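Local coordinates for protein ribokinase (Thermotoga maritima, PDB 1VM7) that probably phosphorylates D-ribose at O-5, using ATP and a divalent metal ion, most likely magnesium, to yield D-ribose 5-phosphate, at residues A[176-181]-A[197-201]. Numbering follows the deposited sequence.
Sequences INEEIF and LSKDF
In the alpha/beta domain of this PfkB-family (ribokinase-like) kinase, the connection between strands 165-168 and 186-187 packs on helix 191-202 through a T-shaped aromatic pair. I176 and N177 are extended (phi/psi -92/134 and -98/143); 178-181 then take helical angles, and a weak hydrogen bond from E179 N to N177 OD1 (3.2 Å) marks the change. Residues 197-201 are helical, with F201 N hydrogen-bonded to L197 O at 2.9 Å. CA atoms pair as I176 with L197 (8.6 Å) and E178 with F201 (7.3 Å).

F201, chi1 -69° and chi2 -72°, inserts its ring into the bend and has the largest covered area, 103 Å². F181 (m, chi2 -65°) turns its ring edge to one face of F201: centroids lie 5.0 Å apart, planes meet at 82°, and F181 CE2 approaches F201 CE2 to 3.6 Å. Next to this pair, I176 (mt) and L197 (mt) touch at CD1 to CD2, 4.0 Å, and P170 contacts both. F215 of helix 208-217 meets F181 and L197, extending this apolar cluster.

No direct hydrogen bond crosses; a water donates to E178 OE2 (2.8 Å) and weakly to F201 O (3.4 Å). At the F201 ring edge, CZ lies 3.2 Å from I176 O.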
ATOM      1  N   ILE A 176     -14.267  -4.854  22.491  1.00 36.22           N
ATOM      2  CA  ILE A 176     -15.686  -5.157  22.636  1.00 36.05           C
ATOM      3  C   ILE A 176     -16.107  -4.874  24.051  1.00 36.55           C
ATOM      4  O   ILE A 176     -15.425  -5.245  24.972  1.00 36.69           O
ATOM      5  CB  ILE A 176     -15.977  -6.627  22.283  1.00 36.21           C
ATOM      6  CG1 ILE A 176     -15.569  -6.872  20.827  1.00 35.64           C
ATOM      7  CG2 ILE A 176     -17.467  -6.957  22.540  1.00 36.03           C
ATOM      8  CD1 ILE A 176     -15.685  -8.276  20.376  1.00 36.79           C
ATOM      9  N   ASN A 177     -17.233  -4.191  24.226  1.00 37.46           N
ATOM     10  CA  ASN A 177     -17.807  -3.931  25.558  1.00 37.49           C
ATOM     11  C   ASN A 177     -18.906  -4.953  25.836  1.00 37.16           C
ATOM     12  O   ASN A 177     -19.662  -5.348  24.931  1.00 36.91           O
ATOM     13  CB  ASN A 177     -18.365  -2.485  25.657  1.00 38.29           C
ATOM     14  CG  ASN A 177     -19.174  -2.207  26.960  1.00 39.46           C
ATOM     15  OD1 ASN A 177     -20.359  -1.879  26.910  1.00 43.04           O
ATOM     16  ND2 ASN A 177     -18.525  -2.330  28.114  1.00 44.01           N
ATOM     17  N   GLU A 178     -18.974  -5.367  27.098  1.00 36.37           N
ATOM     18  CA  GLU A 178     -19.904  -6.379  27.584  1.00 36.47           C
ATOM     19  C   GLU A 178     -21.368  -6.105  27.252  1.00 35.61           C
ATOM     20  O   GLU A 178     -22.200  -7.017  27.199  1.00 35.27           O
ATOM     21  CB  GLU A 178     -19.783  -6.462  29.116  1.00 36.45           C
ATOM     22  CG  GLU A 178     -20.516  -7.626  29.750  1.00 37.66           C
ATOM     23  CD  GLU A 178     -20.052  -7.873  31.164  1.00 38.32           C
ATOM     24  OE1 GLU A 178     -20.115  -6.926  31.972  1.00 41.51           O
ATOM     25  OE2 GLU A 178     -19.599  -8.995  31.469  1.00 41.76           O
ATOM     26  N   GLU A 179     -21.693  -4.835  27.056  1.00 34.88           N
ATOM     27  CA  GLU A 179     -23.081  -4.428  26.921  1.00 34.76           C
ATOM     28  C   GLU A 179     -23.748  -5.066  25.707  1.00 33.85           C
ATOM     29  O   GLU A 179     -24.964  -5.269  25.710  1.00 33.80           O
ATOM     30  CB  GLU A 179     -23.197  -2.898  26.854  1.00 35.04           C
ATOM     31  CG  GLU A 179     -24.618  -2.349  26.944  1.00 36.16           C
ATOM     32  CD  GLU A 179     -24.724  -0.860  26.565  1.00 36.95           C
ATOM     33  OE1 GLU A 179     -23.689  -0.136  26.555  1.00 39.83           O
ATOM     34  OE2 GLU A 179     -25.858  -0.412  26.278  1.00 37.24           O
ATOM     35  N   ILE A 180     -22.956  -5.386  24.673  1.00 32.73           N
ATOM     36  CA  ILE A 180     -23.510  -5.846  23.412  1.00 31.76           C
ATOM     37  C   ILE A 180     -24.177  -7.215  23.515  1.00 31.17           C
ATOM     38  O   ILE A 180     -25.160  -7.481  22.820  1.00 30.66           O
ATOM     39  CB  ILE A 180     -22.427  -5.856  22.267  1.00 31.99           C
ATOM     40  CG1 ILE A 180     -23.089  -5.948  20.898  1.00 32.25           C
ATOM     41  CG2 ILE A 180     -21.399  -6.989  22.460  1.00 32.00           C
ATOM     42  CD1 ILE A 180     -22.241  -5.421  19.827  1.00 32.33           C
ATOM     43  N   PHE A 181     -23.677  -8.058  24.405  1.00 30.98           N
ATOM     44  CA  PHE A 181     -23.999  -9.490  24.394  1.00 31.16           C
ATOM     45  C   PHE A 181     -25.476  -9.796  24.626  1.00 31.31           C
ATOM     46  O   PHE A 181     -26.030 -10.679  23.987  1.00 31.55           O
ATOM     47  CB  PHE A 181     -23.106 -10.220  25.407  1.00 30.90           C
ATOM     48  CG  PHE A 181     -21.640 -10.138  25.078  1.00 30.41           C
ATOM     49  CD1 PHE A 181     -21.148 -10.729  23.923  1.00 32.01           C
ATOM     50  CD2 PHE A 181     -20.756  -9.449  25.892  1.00 31.08           C
ATOM     51  CE1 PHE A 181     -19.803 -10.656  23.595  1.00 31.07           C
ATOM     52  CE2 PHE A 181     -19.412  -9.379  25.571  1.00 31.89           C
ATOM     53  CZ  PHE A 181     -18.939  -9.987  24.402  1.00 30.89           C
ATOM     54  N   LEU A 197     -12.156 -13.632  24.306  1.00 32.48           N
ATOM     55  CA  LEU A 197     -13.404 -13.158  24.904  1.00 32.33           C
ATOM     56  C   LEU A 197     -13.623 -13.732  26.301  1.00 32.15           C
ATOM     57  O   LEU A 197     -14.048 -13.005  27.215  1.00 31.40           O
ATOM     58  CB  LEU A 197     -14.614 -13.538  24.054  1.00 32.45           C
ATOM     59  CG  LEU A 197     -14.773 -12.844  22.699  1.00 33.67           C
ATOM     60  CD1 LEU A 197     -15.940 -13.450  21.924  1.00 33.99           C
ATOM     61  CD2 LEU A 197     -14.980 -11.346  22.891  1.00 35.26           C
ATOM     62  N   SER A 198     -13.347 -15.025  26.474  1.00 31.78           N
ATOM     63  CA  SER A 198     -13.584 -15.655  27.780  1.00 31.85           C
ATOM     64  C   SER A 198     -12.641 -15.097  28.858  1.00 32.11           C
ATOM     65  O   SER A 198     -13.059 -14.793  29.980  1.00 31.22           O
ATOM     66  CB  SER A 198     -13.448 -17.180  27.710  1.00 31.98           C
ATOM     67  OG  SER A 198     -13.741 -17.775  28.958  1.00 29.58           O
ATOM     68  N   LYS A 199     -11.370 -14.987  28.495  1.00 32.70           N
ATOM     69  CA  LYS A 199     -10.357 -14.382  29.347  1.00 33.68           C
ATOM     70  C   LYS A 199     -10.814 -12.959  29.734  1.00 34.01           C
ATOM     71  O   LYS A 199     -10.895 -12.620  30.923  1.00 34.15           O
ATOM     72  CB  LYS A 199      -9.000 -14.417  28.621  1.00 33.68           C
ATOM     73  CG  LYS A 199      -7.851 -13.782  29.311  1.00 34.74           C
ATOM     74  N   ASP A 200     -11.190 -12.165  28.738  1.00 34.16           N
ATOM     75  CA  ASP A 200     -11.544 -10.772  28.985  1.00 34.37           C
ATOM     76  C   ASP A 200     -12.773 -10.629  29.869  1.00 34.18           C
ATOM     77  O   ASP A 200     -12.762  -9.870  30.847  1.00 33.96           O
ATOM     78  CB  ASP A 200     -11.767 -10.004  27.689  1.00 34.54           C
ATOM     79  CG  ASP A 200     -10.478  -9.772  26.938  1.00 36.30           C
ATOM     80  OD1 ASP A 200      -9.400  -9.948  27.561  1.00 40.41           O
ATOM     81  OD2 ASP A 200     -10.546  -9.424  25.736  1.00 40.17           O
ATOM     82  N   PHE A 201     -13.832 -11.360  29.542  1.00 33.66           N
ATOM     83  CA  PHE A 201     -15.112 -11.149  30.226  1.00 33.31           C
ATOM     84  C   PHE A 201     -15.404 -12.057  31.417  1.00 33.28           C
ATOM     85  O   PHE A 201     -16.191 -11.704  32.286  1.00 32.96           O
ATOM     86  CB  PHE A 201     -16.258 -11.207  29.225  1.00 33.19           C
ATOM     87  CG  PHE A 201     -16.273 -10.056  28.306  1.00 31.92           C
ATOM     88  CD1 PHE A 201     -16.648  -8.807  28.765  1.00 32.61           C
ATOM     89  CD2 PHE A 201     -15.852 -10.188  27.006  1.00 33.78           C
ATOM     90  CE1 PHE A 201     -16.640  -7.715  27.926  1.00 32.49           C
ATOM     91  CE2 PHE A 201     -15.847  -9.096  26.149  1.00 33.25           C
ATOM     92  CZ  PHE A 201     -16.241  -7.859  26.616  1.00 32.84           C
TER
HETATM   93  O   HOH W   1     -19.441 -11.212  33.181  1.00 29.63           O